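Local coordinates for protein acylphosphatase (Bacillus subtilis, PDB 3BR8) that catalyses the hydrolysis of acyl phosphates to a carboxylate and inorganic phosphate, at residues A[24-33]-A[45-56]. Residues are numbered along the deposited sequence; the frame is centred on the assembly and turned at random. Where two conformers were deposited one is given.
Sequences EADKRKLAGW and LAEGPENALQSF
Leu-30 reaches helix 50-62 with both of its methyls. CD1 lies over one face of the Phe-56 ring, 3.8 Å from its centroid and displaced toward CG, a CH-pi contact, while CD2 packs against Ala-52 CB, Leu-53 CD2 and Gly-48 CA. Gly-48, with no side chain, lets CD2 lie against its CA. Phe-56 CG stands anti to its own backbone N (chi1 176°), which directs the ring against the end of helix 17-27, where its CE1 edge meets Glu-24 CB at 4.0 Å. Beyond the ring, the extended Arg-28 chain crosses the helix 50-62 backbone, CD 3.6 Å from Phe-56 CA. Its NE and NH2 both grip Glu-24 OE1, each at 2.9 Å and nearly in the guanidinium plane, and NH1 adds a weak bond to Ser-55 OG. A methionine in place of Arg-28 would probably leave the Glu-24 carboxylate without its mate and free to turn. The Schellman motif at Lys-29 ends helix 17-27 and leads into strand 31-36, paired antiparallel with strand 42-48; Ala-31 N donates to Glu-47 O at 3.0 Å. Farther along, Leu-45 CB sits centrally over the Trp-33 six-membered ring, 3.7 Å from its centroid, while Trp-33 NE1 bonds to Glu-43. In this ferredoxin-like acylphosphatase fold, apolar contacts from the end of helix 17-27 and the turn after it thus join it to helix 50-62 on one face of the sheet, with the ion pair fixing the guanidinium at their partly exposed margin.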
loop_
_atom_site.group_PDB
_atom_site.type_symbol
_atom_site.label_atom_id
_atom_site.label_comp_id
_atom_site.label_asym_id
_atom_site.label_seq_id
_atom_site.Cartn_x
_atom_site.Cartn_y
_atom_site.Cartn_z
ATOM N N GLU A 24 1.447 4.837 -6.982
ATOM C CA GLU A 24 1.336 3.484 -7.527
ATOM C C GLU A 24 -0.103 2.999 -7.502
ATOM O O GLU A 24 -0.572 2.372 -8.456
ATOM C CB GLU A 24 2.232 2.518 -6.754
ATOM C CG GLU A 24 3.679 2.565 -7.178
ATOM C CD GLU A 24 3.907 2.160 -8.637
ATOM O OE1 GLU A 24 3.259 1.228 -9.167
ATOM O OE2 GLU A 24 4.800 2.767 -9.239
ATOM N N ALA A 25 -0.800 3.243 -6.398
ATOM C CA ALA A 25 -2.193 2.830 -6.278
ATOM C C ALA A 25 -3.086 3.526 -7.311
ATOM O O ALA A 25 -3.917 2.876 -7.946
ATOM C CB ALA A 25 -2.694 3.105 -4.891
ATOM N N ASP A 26 -2.899 4.829 -7.499
ATOM C CA ASP A 26 -3.680 5.542 -8.508
ATOM C C ASP A 26 -3.351 5.058 -9.919
ATOM O O ASP A 26 -4.253 4.843 -10.726
ATOM C CB ASP A 26 -3.473 7.047 -8.406
ATOM C CG ASP A 26 -4.217 7.689 -7.236
ATOM O OD1 ASP A 26 -5.155 7.085 -6.670
ATOM O OD2 ASP A 26 -3.870 8.846 -6.916
ATOM N N LYS A 27 -2.065 4.876 -10.211
ATOM C CA LYS A 27 -1.661 4.330 -11.498
ATOM C C LYS A 27 -2.401 3.024 -11.763
ATOM O O LYS A 27 -2.886 2.799 -12.874
ATOM C CB LYS A 27 -0.150 4.081 -11.521
ATOM C CG LYS A 27 0.319 3.236 -12.705
ATOM C CD LYS A 27 1.821 3.024 -12.705
ATOM C CE LYS A 27 2.208 1.962 -13.715
ATOM N NZ LYS A 27 3.666 2.027 -13.989
ATOM N N ARG A 28 -2.475 2.172 -10.742
ATOM C CA ARG A 28 -3.058 0.846 -10.864
ATOM C C ARG A 28 -4.555 0.807 -10.563
ATOM O O ARG A 28 -5.153 -0.261 -10.520
ATOM C CB ARG A 28 -2.260 -0.143 -10.011
ATOM C CG ARG A 28 -0.809 -0.177 -10.436
ATOM C CD ARG A 28 0.067 -1.148 -9.639
ATOM N NE ARG A 28 1.453 -0.835 -9.978
ATOM C CZ ARG A 28 2.080 -1.241 -11.081
ATOM N NH1 ARG A 28 1.517 -2.104 -11.929
ATOM N NH2 ARG A 28 3.304 -0.773 -11.325
ATOM N N LYS A 29 -5.153 1.986 -10.404
ATOM C CA LYS A 29 -6.601 2.162 -10.181
ATOM C C LYS A 29 -7.124 1.362 -8.981
ATOM O O LYS A 29 -8.192 0.758 -9.029
ATOM C CB LYS A 29 -7.414 1.920 -11.471
ATOM C CG LYS A 29 -6.972 2.833 -12.618
ATOM C CD LYS A 29 -7.800 2.624 -13.895
ATOM C CE LYS A 29 -7.248 3.424 -15.072
ATOM N NZ LYS A 29 -8.155 3.336 -16.275
ATOM N N LEU A 30 -6.346 1.377 -7.906
ATOM C CA LEU A 30 -6.712 0.713 -6.664
ATOM C C LEU A 30 -7.319 1.714 -5.692
ATOM O O LEU A 30 -6.930 2.883 -5.668
ATOM C CB LEU A 30 -5.472 0.061 -6.046
ATOM C CG LEU A 30 -4.766 -0.970 -6.923
ATOM C CD1 LEU A 30 -3.488 -1.416 -6.235
ATOM C CD2 LEU A 30 -5.679 -2.149 -7.192
ATOM N N ALA A 31 -8.269 1.250 -4.891
ATOM C CA ALA A 31 -8.901 2.096 -3.876
ATOM C C ALA A 31 -8.483 1.653 -2.471
ATOM O O ALA A 31 -8.137 0.496 -2.253
ATOM C CB ALA A 31 -10.402 2.055 -4.020
ATOM N N GLY A 32 -8.498 2.578 -1.523
ATOM C CA GLY A 32 -8.079 2.271 -0.165
ATOM C C GLY A 32 -7.285 3.411 0.431
ATOM O O GLY A 32 -7.607 4.586 0.205
ATOM N N TRP A 33 -6.237 3.082 1.182
ATOM C CA TRP A 33 -5.453 4.109 1.857
ATOM C C TRP A 33 -4.067 3.618 2.256
ATOM O O TRP A 33 -3.785 2.415 2.262
ATOM C CB TRP A 33 -6.188 4.648 3.108
ATOM C CG TRP A 33 -6.289 3.644 4.261
ATOM C CD1 TRP A 33 -5.331 3.372 5.216
ATOM C CD2 TRP A 33 -7.408 2.811 4.574
ATOM N NE1 TRP A 33 -5.792 2.414 6.089
ATOM C CE2 TRP A 33 -7.064 2.060 5.726
ATOM C CE3 TRP A 33 -8.670 2.633 4.000
ATOM C CZ2 TRP A 33 -7.941 1.141 6.307
ATOM C CZ3 TRP A 33 -9.541 1.715 4.571
ATOM C CH2 TRP A 33 -9.172 0.981 5.717
ATOM N N LEU A 45 -4.209 -0.409 2.724
ATOM C CA LEU A 45 -5.394 -1.163 2.346
ATOM C C LEU A 45 -5.620 -0.887 0.869
ATOM O O LEU A 45 -5.728 0.279 0.471
ATOM C CB LEU A 45 -6.596 -0.710 3.178
ATOM C CG LEU A 45 -7.893 -1.509 3.106
ATOM C CD1 LEU A 45 -8.766 -1.148 1.896
ATOM C CD2 LEU A 45 -7.617 -2.997 3.214
ATOM N N ALA A 46 -5.661 -1.939 0.053
ATOM C CA ALA A 46 -5.837 -1.750 -1.383
ATOM C C ALA A 46 -6.870 -2.731 -1.929
ATOM O O ALA A 46 -6.823 -3.922 -1.612
ATOM C CB ALA A 46 -4.515 -1.912 -2.111
ATOM N N GLU A 47 -7.776 -2.232 -2.763
ATOM C CA GLU A 47 -8.892 -2.982 -3.333
ATOM C C GLU A 47 -8.842 -2.792 -4.856
ATOM O O GLU A 47 -8.756 -1.696 -5.348
ATOM C CB GLU A 47 -10.248 -2.497 -2.798
ATOM C CG GLU A 47 -10.428 -2.577 -1.276
ATOM C CD GLU A 47 -11.823 -2.177 -0.785
ATOM O OE1 GLU A 47 -12.625 -1.625 -1.572
ATOM O OE2 GLU A 47 -12.127 -2.429 0.402
ATOM N N GLY A 48 -8.991 -3.887 -5.594
ATOM C CA GLY A 48 -9.037 -3.798 -7.054
ATOM C C GLY A 48 -8.881 -5.167 -7.690
ATOM O O GLY A 48 -8.946 -6.195 -6.992
ATOM N N PRO A 49 -8.686 -5.195 -9.019
ATOM C CA PRO A 49 -8.479 -6.454 -9.717
ATOM C C PRO A 49 -7.164 -7.113 -9.343
ATOM O O PRO A 49 -6.187 -6.443 -8.981
ATOM C CB PRO A 49 -8.462 -6.052 -11.196
ATOM C CG PRO A 49 -8.986 -4.658 -11.259
ATOM C CD PRO A 49 -8.674 -4.039 -9.936
ATOM N N GLU A 50 -7.147 -8.429 -9.443
ATOM C CA GLU A 50 -6.013 -9.215 -9.011
ATOM C C GLU A 50 -4.697 -8.856 -9.729
ATOM O O GLU A 50 -3.635 -8.816 -9.095
ATOM C CB GLU A 50 -6.368 -10.702 -9.133
ATOM C CG GLU A 50 -7.411 -11.202 -8.088
ATOM C CD GLU A 50 -8.904 -10.969 -8.460
ATOM O OE1 GLU A 50 -9.235 -10.323 -9.490
ATOM O OE2 GLU A 50 -9.772 -11.465 -7.695
ATOM N N ASN A 51 -4.745 -8.573 -11.032
ATOM C CA ASN A 51 -3.512 -8.218 -11.745
ATOM C C ASN A 51 -2.878 -6.917 -11.248
ATOM O O ASN A 51 -1.657 -6.827 -11.062
ATOM C CB ASN A 51 -3.673 -8.235 -13.286
ATOM C CG ASN A 51 -4.827 -7.363 -13.807
ATOM O OD1 ASN A 51 -5.350 -6.493 -13.107
ATOM N ND2 ASN A 51 -5.193 -7.581 -15.078
ATOM N N ALA A 52 -3.732 -5.932 -10.990
ATOM C CA ALA A 52 -3.339 -4.660 -10.403
ATOM C C ALA A 52 -2.790 -4.821 -8.983
ATOM O O ALA A 52 -1.760 -4.235 -8.638
ATOM C CB ALA A 52 -4.528 -3.683 -10.436
ATOM N N LEU A 53 -3.469 -5.623 -8.163
ATOM C CA LEU A 53 -3.033 -5.839 -6.798
ATOM C C LEU A 53 -1.696 -6.556 -6.725
ATOM O O LEU A 53 -0.830 -6.184 -5.930
ATOM C CB LEU A 53 -4.074 -6.638 -6.007
ATOM C CG LEU A 53 -5.319 -5.900 -5.511
ATOM C CD1 LEU A 53 -6.302 -6.893 -4.926
ATOM C CD2 LEU A 53 -4.968 -4.820 -4.483
ATOM N N GLN A 54 -1.521 -7.606 -7.525
ATOM C CA GLN A 54 -0.268 -8.354 -7.503
ATOM C C GLN A 54 0.901 -7.494 -7.957
ATOM O O GLN A 54 1.957 -7.488 -7.321
ATOM C CB GLN A 54 -0.378 -9.600 -8.377
ATOM C CG GLN A 54 0.883 -10.456 -8.367
ATOM C CD GLN A 54 0.758 -11.719 -9.186
ATOM O OE1 GLN A 54 1.759 -12.259 -9.664
ATOM N NE2 GLN A 54 -0.465 -12.210 -9.347
ATOM N N SER A 55 0.726 -6.778 -9.068
ATOM C CA SER A 55 1.775 -5.892 -9.554
ATOM C C SER A 55 2.037 -4.733 -8.582
ATOM O O SER A 55 3.185 -4.314 -8.421
ATOM C CB SER A 55 1.467 -5.400 -10.976
ATOM O OG SER A 55 0.262 -4.660 -11.049
ATOM N N PHE A 56 0.993 -4.242 -7.914
ATOM C CA PHE A 56 1.153 -3.220 -6.865
ATOM C C PHE A 56 2.065 -3.689 -5.727
ATOM O O PHE A 56 2.955 -2.941 -5.304
ATOM C CB PHE A 56 -0.232 -2.860 -6.339
ATOM C CG PHE A 56 -0.260 -1.881 -5.186
ATOM C CD1 PHE A 56 0.062 -0.538 -5.363
ATOM C CD2 PHE A 56 -0.733 -2.287 -3.938
ATOM C CE1 PHE A 56 -0.035 0.355 -4.298
ATOM C CE2 PHE A 56 -0.834 -1.393 -2.874
ATOM C CZ PHE A 56 -0.492 -0.067 -3.057
#